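Local coordinates for methyl-accepting chemotaxis protein, putative (Geobacter sulfurreducens, PDB 3OOV) that probably senses a chemical signal through its GAF domain and relays it to the chemotaxis machinery, at residues 118-132 with 149-161. Residues are numbered along the deposited sequence; the frame is centred on the assembly and turned at random.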
ATOM      1  N   CYS A 118      -4.251  -7.552   2.642  1.00 14.04           N
ATOM      2  CA  CYS A 118      -3.453  -7.754   1.454  1.00 14.75           C
ATOM      3  C   CYS A 118      -4.366  -8.424   0.393  1.00 14.55           C
ATOM      4  O   CYS A 118      -5.037  -9.384   0.704  1.00 16.19           O
ATOM      5  CB  CYS A 118      -2.246  -8.604   1.788  1.00 12.53           C
ATOM      6  SG  CYS A 118      -1.360  -9.092   0.301  1.00 19.26           S
ATOM      7  N   PRO A 119      -4.456  -7.859  -0.812  1.00 15.18           N
ATOM      8  CA  PRO A 119      -5.420  -8.380  -1.805  1.00 14.92           C
ATOM      9  C   PRO A 119      -4.849  -9.659  -2.402  1.00 16.21           C
ATOM     10  O   PRO A 119      -3.632  -9.808  -2.447  1.00 16.06           O
ATOM     11  CB  PRO A 119      -5.455  -7.278  -2.877  1.00 15.09           C
ATOM     12  CG  PRO A 119      -3.956  -6.677  -2.842  1.00 14.41           C
ATOM     13  CD  PRO A 119      -3.604  -6.764  -1.345  1.00 15.73           C
ATOM     14  N   ILE A 120      -5.707 -10.593  -2.796  1.00 15.18           N
ATOM     15  CA  ILE A 120      -5.259 -11.743  -3.584  1.00 15.97           C
ATOM     16  C   ILE A 120      -5.616 -11.368  -5.024  1.00 17.18           C
ATOM     17  O   ILE A 120      -6.764 -11.091  -5.326  1.00 14.87           O
ATOM     18  CB  ILE A 120      -6.011 -13.020  -3.156  1.00 15.29           C
ATOM     19  CG1 ILE A 120      -5.697 -13.325  -1.650  1.00 13.96           C
ATOM     20  CG2 ILE A 120      -5.630 -14.209  -4.143  1.00 15.80           C
ATOM     21  CD1 ILE A 120      -6.742 -14.220  -0.964  1.00  6.43           C
ATOM     22  N   VAL A 121      -4.637 -11.304  -5.910  1.00 19.22           N
ATOM     23  CA  VAL A 121      -4.889 -10.662  -7.193  1.00 21.21           C
ATOM     24  C   VAL A 121      -4.613 -11.678  -8.251  1.00 24.24           C
ATOM     25  O   VAL A 121      -3.543 -12.322  -8.275  1.00 24.19           O
ATOM     26  CB  VAL A 121      -4.011  -9.368  -7.422  1.00 21.97           C
ATOM     27  CG1 VAL A 121      -4.229  -8.791  -8.849  1.00 23.15           C
ATOM     28  CG2 VAL A 121      -4.326  -8.272  -6.361  1.00 21.51           C
ATOM     29  N   VAL A 122      -5.604 -11.859  -9.121  1.00 27.41           N
ATOM     30  CA  VAL A 122      -5.442 -12.717 -10.306  1.00 29.79           C
ATOM     31  C   VAL A 122      -5.659 -11.860 -11.566  1.00 30.38           C
ATOM     32  O   VAL A 122      -6.664 -11.169 -11.691  1.00 30.80           O
ATOM     33  CB  VAL A 122      -6.356 -13.971 -10.197  1.00 30.15           C
ATOM     34  CG1 VAL A 122      -6.723 -14.529 -11.594  1.00 32.51           C
ATOM     35  CG2 VAL A 122      -5.678 -15.021  -9.326  1.00 30.53           C
ATOM     36  N   LYS A 123      -4.646 -11.828 -12.427  1.00 32.36           N
ATOM     37  CA  LYS A 123      -4.669 -11.081 -13.691  1.00 34.32           C
ATOM     38  C   LYS A 123      -5.210  -9.651 -13.569  1.00 33.94           C
ATOM     39  O   LYS A 123      -6.131  -9.245 -14.298  1.00 34.55           O
ATOM     40  CB  LYS A 123      -5.401 -11.874 -14.806  1.00 35.31           C
ATOM     41  CG  LYS A 123      -4.430 -12.739 -15.685  1.00 41.25           C
ATOM     42  CD  LYS A 123      -4.354 -14.247 -15.320  1.00 45.14           C
ATOM     43  CE  LYS A 123      -5.281 -15.116 -16.235  1.00 48.02           C
ATOM     44  NZ  LYS A 123      -5.488 -16.583 -15.793  1.00 48.18           N
ATOM     45  N   GLY A 124      -4.652  -8.895 -12.631  1.00 32.35           N
ATOM     46  CA  GLY A 124      -5.119  -7.533 -12.425  1.00 30.14           C
ATOM     47  C   GLY A 124      -6.472  -7.346 -11.743  1.00 28.51           C
ATOM     48  O   GLY A 124      -6.948  -6.204 -11.638  1.00 26.72           O
ATOM     49  N   GLU A 125      -7.098  -8.430 -11.255  1.00 26.68           N
ATOM     50  CA  GLU A 125      -8.323  -8.239 -10.437  1.00 26.07           C
ATOM     51  C   GLU A 125      -8.205  -8.911  -9.055  1.00 23.40           C
ATOM     52  O   GLU A 125      -7.662 -10.025  -8.952  1.00 22.12           O
ATOM     53  CB  GLU A 125      -9.598  -8.732 -11.180  1.00 27.58           C
ATOM     54  CG  GLU A 125      -9.413  -8.918 -12.700  1.00 34.36           C
ATOM     55  CD  GLU A 125     -10.511  -8.283 -13.554  1.00 45.83           C
ATOM     56  OE1 GLU A 125     -10.497  -7.025 -13.693  1.00 50.27           O
ATOM     57  OE2 GLU A 125     -11.373  -9.031 -14.107  1.00 49.69           O
ATOM     58  N   ALA A 126      -8.698  -8.235  -8.013  1.00 21.48           N
ATOM     59  CA  ALA A 126      -8.768  -8.836  -6.687  1.00 20.00           C
ATOM     60  C   ALA A 126      -9.844  -9.899  -6.720  1.00 18.92           C
ATOM     61  O   ALA A 126     -10.978  -9.671  -7.193  1.00 19.25           O
ATOM     62  CB  ALA A 126      -9.117  -7.817  -5.646  1.00 20.22           C
ATOM     63  N   ILE A 127      -9.498 -11.072  -6.250  1.00 17.04           N
ATOM     64  CA  ILE A 127     -10.527 -12.061  -6.014  1.00 17.15           C
ATOM     65  C   ILE A 127     -10.761 -12.400  -4.533  1.00 16.29           C
ATOM     66  O   ILE A 127     -11.608 -13.223  -4.229  1.00 16.93           O
ATOM     67  CB  ILE A 127     -10.248 -13.296  -6.845  1.00 16.65           C
ATOM     68  CG1 ILE A 127      -8.894 -13.889  -6.468  1.00 15.54           C
ATOM     69  CG2 ILE A 127     -10.285 -12.900  -8.357  1.00 17.77           C
ATOM     70  CD1 ILE A 127      -8.661 -15.283  -7.074  1.00 19.96           C
ATOM     71  N   GLY A 128      -9.986 -11.811  -3.623  1.00 14.79           N
ATOM     72  CA  GLY A 128     -10.229 -12.012  -2.190  1.00 13.71           C
ATOM     73  C   GLY A 128      -9.139 -11.267  -1.417  1.00 14.24           C
ATOM     74  O   GLY A 128      -8.410 -10.534  -2.038  1.00 14.45           O
ATOM     75  N   VAL A 129      -9.002 -11.506  -0.106  1.00 13.31           N
ATOM     76  CA  VAL A 129      -8.053 -10.830   0.775  1.00 12.89           C
ATOM     77  C   VAL A 129      -7.465 -11.757   1.850  1.00 13.83           C
ATOM     78  O   VAL A 129      -8.141 -12.695   2.363  1.00 13.30           O
ATOM     79  CB  VAL A 129      -8.662  -9.506   1.482  1.00 13.74           C
ATOM     80  CG1 VAL A 129      -9.160  -8.461   0.471  1.00 11.56           C
ATOM     81  CG2 VAL A 129      -9.811  -9.827   2.422  1.00 13.42           C
ATOM     82  N   PHE A 130      -6.207 -11.481   2.217  1.00 13.43           N
ATOM     83  CA  PHE A 130      -5.665 -11.921   3.512  1.00 12.90           C
ATOM     84  C   PHE A 130      -5.817 -10.774   4.479  1.00 12.71           C
ATOM     85  O   PHE A 130      -5.445  -9.661   4.163  1.00 13.63           O
ATOM     86  CB  PHE A 130      -4.185 -12.207   3.388  1.00 13.83           C
ATOM     87  CG  PHE A 130      -3.873 -13.518   2.822  1.00 15.80           C
ATOM     88  CD1 PHE A 130      -4.244 -13.842   1.514  1.00 13.96           C
ATOM     89  CD2 PHE A 130      -3.160 -14.451   3.581  1.00 16.72           C
ATOM     90  CE1 PHE A 130      -3.916 -15.095   0.948  1.00 18.50           C
ATOM     91  CE2 PHE A 130      -2.823 -15.709   3.046  1.00 17.92           C
ATOM     92  CZ  PHE A 130      -3.186 -16.045   1.715  1.00 17.57           C
ATOM     93  N   ALA A 131      -6.386 -11.019   5.657  1.00 12.34           N
ATOM     94  CA  ALA A 131      -6.395 -10.009   6.732  1.00 10.54           C
ATOM     95  C   ALA A 131      -5.591 -10.665   7.872  1.00 11.95           C
ATOM     96  O   ALA A 131      -5.972 -11.728   8.363  1.00 12.39           O
ATOM     97  CB  ALA A 131      -7.863  -9.738   7.180  1.00  9.95           C
ATOM     98  N   VAL A 132      -4.512 -10.024   8.316  1.00 13.05           N
ATOM     99  CA  VAL A 132      -3.562 -10.633   9.237  1.00 12.12           C
ATOM    100  C   VAL A 132      -3.308  -9.665  10.422  1.00 13.29           C
ATOM    101  O   VAL A 132      -3.265  -8.426  10.233  1.00 12.05           O
ATOM    102  CB  VAL A 132      -2.219 -11.032   8.580  1.00 12.54           C
ATOM    103  CG1 VAL A 132      -1.235 -11.719   9.616  1.00 11.52           C
ATOM    104  CG2 VAL A 132      -2.411 -12.020   7.417  1.00  8.92           C
ATOM    105  N   ILE A 149       3.402 -11.763   3.811  1.00 22.65           N
ATOM    106  CA  ILE A 149       1.976 -11.983   3.606  1.00 22.23           C
ATOM    107  C   ILE A 149       1.700 -11.946   2.089  1.00 23.09           C
ATOM    108  O   ILE A 149       1.035 -12.847   1.577  1.00 23.61           O
ATOM    109  CB  ILE A 149       1.147 -10.938   4.440  1.00 21.48           C
ATOM    110  CG1 ILE A 149       1.274 -11.250   5.947  1.00 18.85           C
ATOM    111  CG2 ILE A 149      -0.378 -10.840   4.010  1.00 18.02           C
ATOM    112  CD1 ILE A 149       0.848  -9.965   6.793  1.00 18.06           C
ATOM    113  N   LYS A 150       2.270 -10.947   1.403  1.00 22.67           N
ATOM    114  CA  LYS A 150       2.284 -10.836  -0.077  1.00 24.50           C
ATOM    115  C   LYS A 150       2.807 -12.058  -0.757  1.00 25.26           C
ATOM    116  O   LYS A 150       2.282 -12.449  -1.798  1.00 26.75           O
ATOM    117  CB  LYS A 150       3.098  -9.637  -0.573  1.00 23.21           C
ATOM    118  CG  LYS A 150       2.396  -8.366  -0.429  1.00 25.38           C
ATOM    119  CD  LYS A 150       3.208  -7.203  -1.008  1.00 27.30           C
ATOM    120  CE  LYS A 150       2.946  -7.019  -2.511  1.00 34.10           C
ATOM    121  NZ  LYS A 150       3.525  -5.676  -2.944  1.00 37.13           N
ATOM    122  N   LEU A 151       3.810 -12.698  -0.155  1.00 25.18           N
ATOM    123  CA  LEU A 151       4.311 -13.949  -0.694  1.00 24.82           C
ATOM    124  C   LEU A 151       3.253 -15.032  -0.649  1.00 24.60           C
ATOM    125  O   LEU A 151       3.154 -15.825  -1.610  1.00 26.98           O
ATOM    126  CB  LEU A 151       5.541 -14.409   0.079  1.00 24.74           C
ATOM    127  CG  LEU A 151       6.467 -15.549  -0.353  1.00 27.37           C
ATOM    128  CD1 LEU A 151       7.236 -15.268  -1.669  1.00 26.01           C
ATOM    129  CD2 LEU A 151       7.450 -15.708   0.798  1.00 26.73           C
ATOM    130  N   PHE A 152       2.510 -15.143   0.459  1.00 21.98           N
ATOM    131  CA  PHE A 152       1.476 -16.199   0.571  1.00 20.21           C
ATOM    132  C   PHE A 152       0.235 -15.901  -0.270  1.00 19.89           C
ATOM    133  O   PHE A 152      -0.415 -16.842  -0.745  1.00 18.41           O
ATOM    134  CB  PHE A 152       1.046 -16.479   2.037  1.00 20.47           C
ATOM    135  CG  PHE A 152       2.010 -17.389   2.782  1.00 20.26           C
ATOM    136  CD1 PHE A 152       1.630 -18.639   3.161  1.00 18.66           C
ATOM    137  CD2 PHE A 152       3.289 -16.936   3.125  1.00 19.07           C
ATOM    138  CE1 PHE A 152       2.532 -19.499   3.837  1.00 23.29           C
ATOM    139  CE2 PHE A 152       4.173 -17.763   3.777  1.00 23.06           C
ATOM    140  CZ  PHE A 152       3.787 -19.051   4.145  1.00 18.44           C
ATOM    141  N   ALA A 153      -0.116 -14.610  -0.400  1.00 19.37           N
ATOM    142  CA  ALA A 153      -1.176 -14.170  -1.330  1.00 19.98           C
ATOM    143  C   ALA A 153      -0.803 -14.559  -2.773  1.00 22.83           C
ATOM    144  O   ALA A 153      -1.664 -15.089  -3.512  1.00 22.89           O
ATOM    145  CB  ALA A 153      -1.463 -12.675  -1.222  1.00 17.09           C
ATOM    146  N   ASP A 154       0.461 -14.305  -3.152  1.00 24.93           N
ATOM    147  CA  ASP A 154       1.036 -14.775  -4.441  1.00 27.24           C
ATOM    148  C   ASP A 154       0.943 -16.267  -4.707  1.00 26.71           C
ATOM    149  O   ASP A 154       0.553 -16.664  -5.794  1.00 27.10           O
ATOM    150  CB  ASP A 154       2.516 -14.450  -4.564  1.00 29.38           C
ATOM    151  CG  ASP A 154       2.770 -13.048  -4.847  1.00 32.64           C
ATOM    152  OD1 ASP A 154       1.827 -12.361  -5.306  1.00 39.90           O
ATOM    153  OD2 ASP A 154       3.931 -12.625  -4.586  1.00 40.02           O
ATOM    154  N   GLN A 155       1.349 -17.088  -3.744  1.00 26.14           N
ATOM    155  CA  GLN A 155       1.048 -18.540  -3.780  1.00 25.52           C
ATOM    156  C   GLN A 155      -0.440 -18.925  -3.869  1.00 23.69           C
ATOM    157  O   GLN A 155      -0.840 -19.852  -4.614  1.00 23.33           O
ATOM    158  CB  GLN A 155       1.653 -19.265  -2.543  1.00 27.53           C
ATOM    159  CG  GLN A 155       3.200 -19.002  -2.343  1.00 32.59           C
ATOM    160  CD  GLN A 155       4.029 -19.230  -3.651  1.00 41.01           C
ATOM    161  OE1 GLN A 155       4.002 -20.332  -4.249  1.00 40.44           O
ATOM    162  NE2 GLN A 155       4.763 -18.174  -4.093  1.00 41.00           N
ATOM    163  N   ALA A 156      -1.286 -18.317  -3.054  1.00 21.48           N
ATOM    164  CA  ALA A 156      -2.730 -18.593  -3.190  1.00 20.24           C
ATOM    165  C   ALA A 156      -3.172 -18.257  -4.645  1.00 20.78           C
ATOM    166  O   ALA A 156      -3.851 -19.029  -5.256  1.00 20.91           O
ATOM    167  CB  ALA A 156      -3.541 -17.793  -2.209  1.00 17.47           C
ATOM    168  N   SER A 157      -2.796 -17.089  -5.142  1.00 22.20           N
ATOM    169  CA  SER A 157      -3.240 -16.570  -6.454  1.00 24.57           C
ATOM    170  C   SER A 157      -2.745 -17.507  -7.613  1.00 24.53           C
ATOM    171  O   SER A 157      -3.546 -18.048  -8.384  1.00 23.78           O
ATOM    172  CB  SER A 157      -2.698 -15.137  -6.617  1.00 23.24           C
ATOM    173  OG  SER A 157      -2.806 -14.744  -7.962  1.00 27.03           O
ATOM    174  N   SER A 158      -1.441 -17.778  -7.672  1.00 24.96           N
ATOM    175  CA  SER A 158      -0.913 -18.871  -8.579  1.00 26.13           C
ATOM    176  C   SER A 158      -1.664 -20.188  -8.532  1.00 25.58           C
ATOM    177  O   SER A 158      -1.959 -20.781  -9.567  1.00 27.71           O
ATOM    178  CB  SER A 158       0.546 -19.206  -8.253  1.00 26.04           C
ATOM    179  OG  SER A 158       1.311 -18.079  -8.560  1.00 30.28           O
ATOM    180  N   ALA A 159      -1.970 -20.663  -7.332  1.00 23.34           N
ATOM    181  CA  ALA A 159      -2.636 -21.924  -7.211  1.00 22.48           C
ATOM    182  C   ALA A 159      -4.136 -21.839  -7.614  1.00 22.54           C
ATOM    183  O   ALA A 159      -4.717 -22.816  -8.118  1.00 21.61           O
ATOM    184  CB  ALA A 159      -2.508 -22.450  -5.823  1.00 21.43           C
ATOM    185  N   ILE A 160      -4.788 -20.701  -7.344  1.00 21.97           N
ATOM    186  CA  ILE A 160      -6.154 -20.534  -7.803  1.00 20.98           C
ATOM    187  C   ILE A 160      -6.185 -20.621  -9.351  1.00 21.94           C
ATOM    188  O   ILE A 160      -7.035 -21.266  -9.913  1.00 21.77           O
ATOM    189  CB  ILE A 160      -6.744 -19.249  -7.273  1.00 19.25           C
ATOM    190  CG1 ILE A 160      -6.934 -19.452  -5.753  1.00 21.32           C
ATOM    191  CG2 ILE A 160      -8.101 -18.883  -8.042  1.00 16.50           C
ATOM    192  CD1 ILE A 160      -7.316 -18.227  -5.013  1.00 21.13           C
ATOM    193  N   VAL A 161      -5.237 -19.950  -9.999  1.00 24.82           N
ATOM    194  CA  VAL A 161      -5.095 -19.954 -11.446  1.00 27.08           C
ATOM    195  C   VAL A 161      -4.865 -21.386 -11.977  1.00 29.17           C
ATOM    196  O   VAL A 161      -5.613 -21.823 -12.877  1.00 30.08           O
ATOM    197  CB  VAL A 161      -4.005 -18.974 -11.923  1.00 27.36           C
ATOM    198  CG1 VAL A 161      -3.628 -19.207 -13.414  1.00 27.65           C
ATOM    199  CG2 VAL A 161      -4.496 -17.556 -11.764  1.00 24.51           C
TER
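F130 lays its ring against helix 149-161 at A153, where the helix packs on the hairpin 118-132. The ring lies with one face over the backbone N of A153, CE1 coming 3.7 Å from A153 CA; A156 CB sits at the ring edge, and the F130 and F152 side chains cross obliquely, CE2 nearing F152 CB. Because chi1 (-81°) sets CG anti to the carbonyl carbon, the ring reaches the helix backbone, while L28 of helix 17-31 also packs on it. Cut back to an alanine, this position would probably leave a gap over A153, with A156 and F152 losing their aromatic partner. Toward the helix start, I149 divides its branches: it and V132 reach toward each other tip to tip, CD1 of I149 coming 3.7 Å from V132 CB, and CG2 meets C118 CB (3.7 Å). Beyond F130, I127 and I160 also meet tip to tip, I127 CD1 lying 3.8 Å from I160 CG2, and V122 CG2 lies 3.7 Å from V161 CG2.

One polar bond crosses: S157 OG donates to V121 O (2.6 Å), approaching from 39° above the carbonyl plane.

Strand 118-122 runs 29° from the helix, their axes 7.4 Å apart at closest approach. Such helix-on-sheet packing is characteristic of the GAF fold; with a single crossing hydrogen bond, its chemistry implies cohesion chiefly by apolar burial.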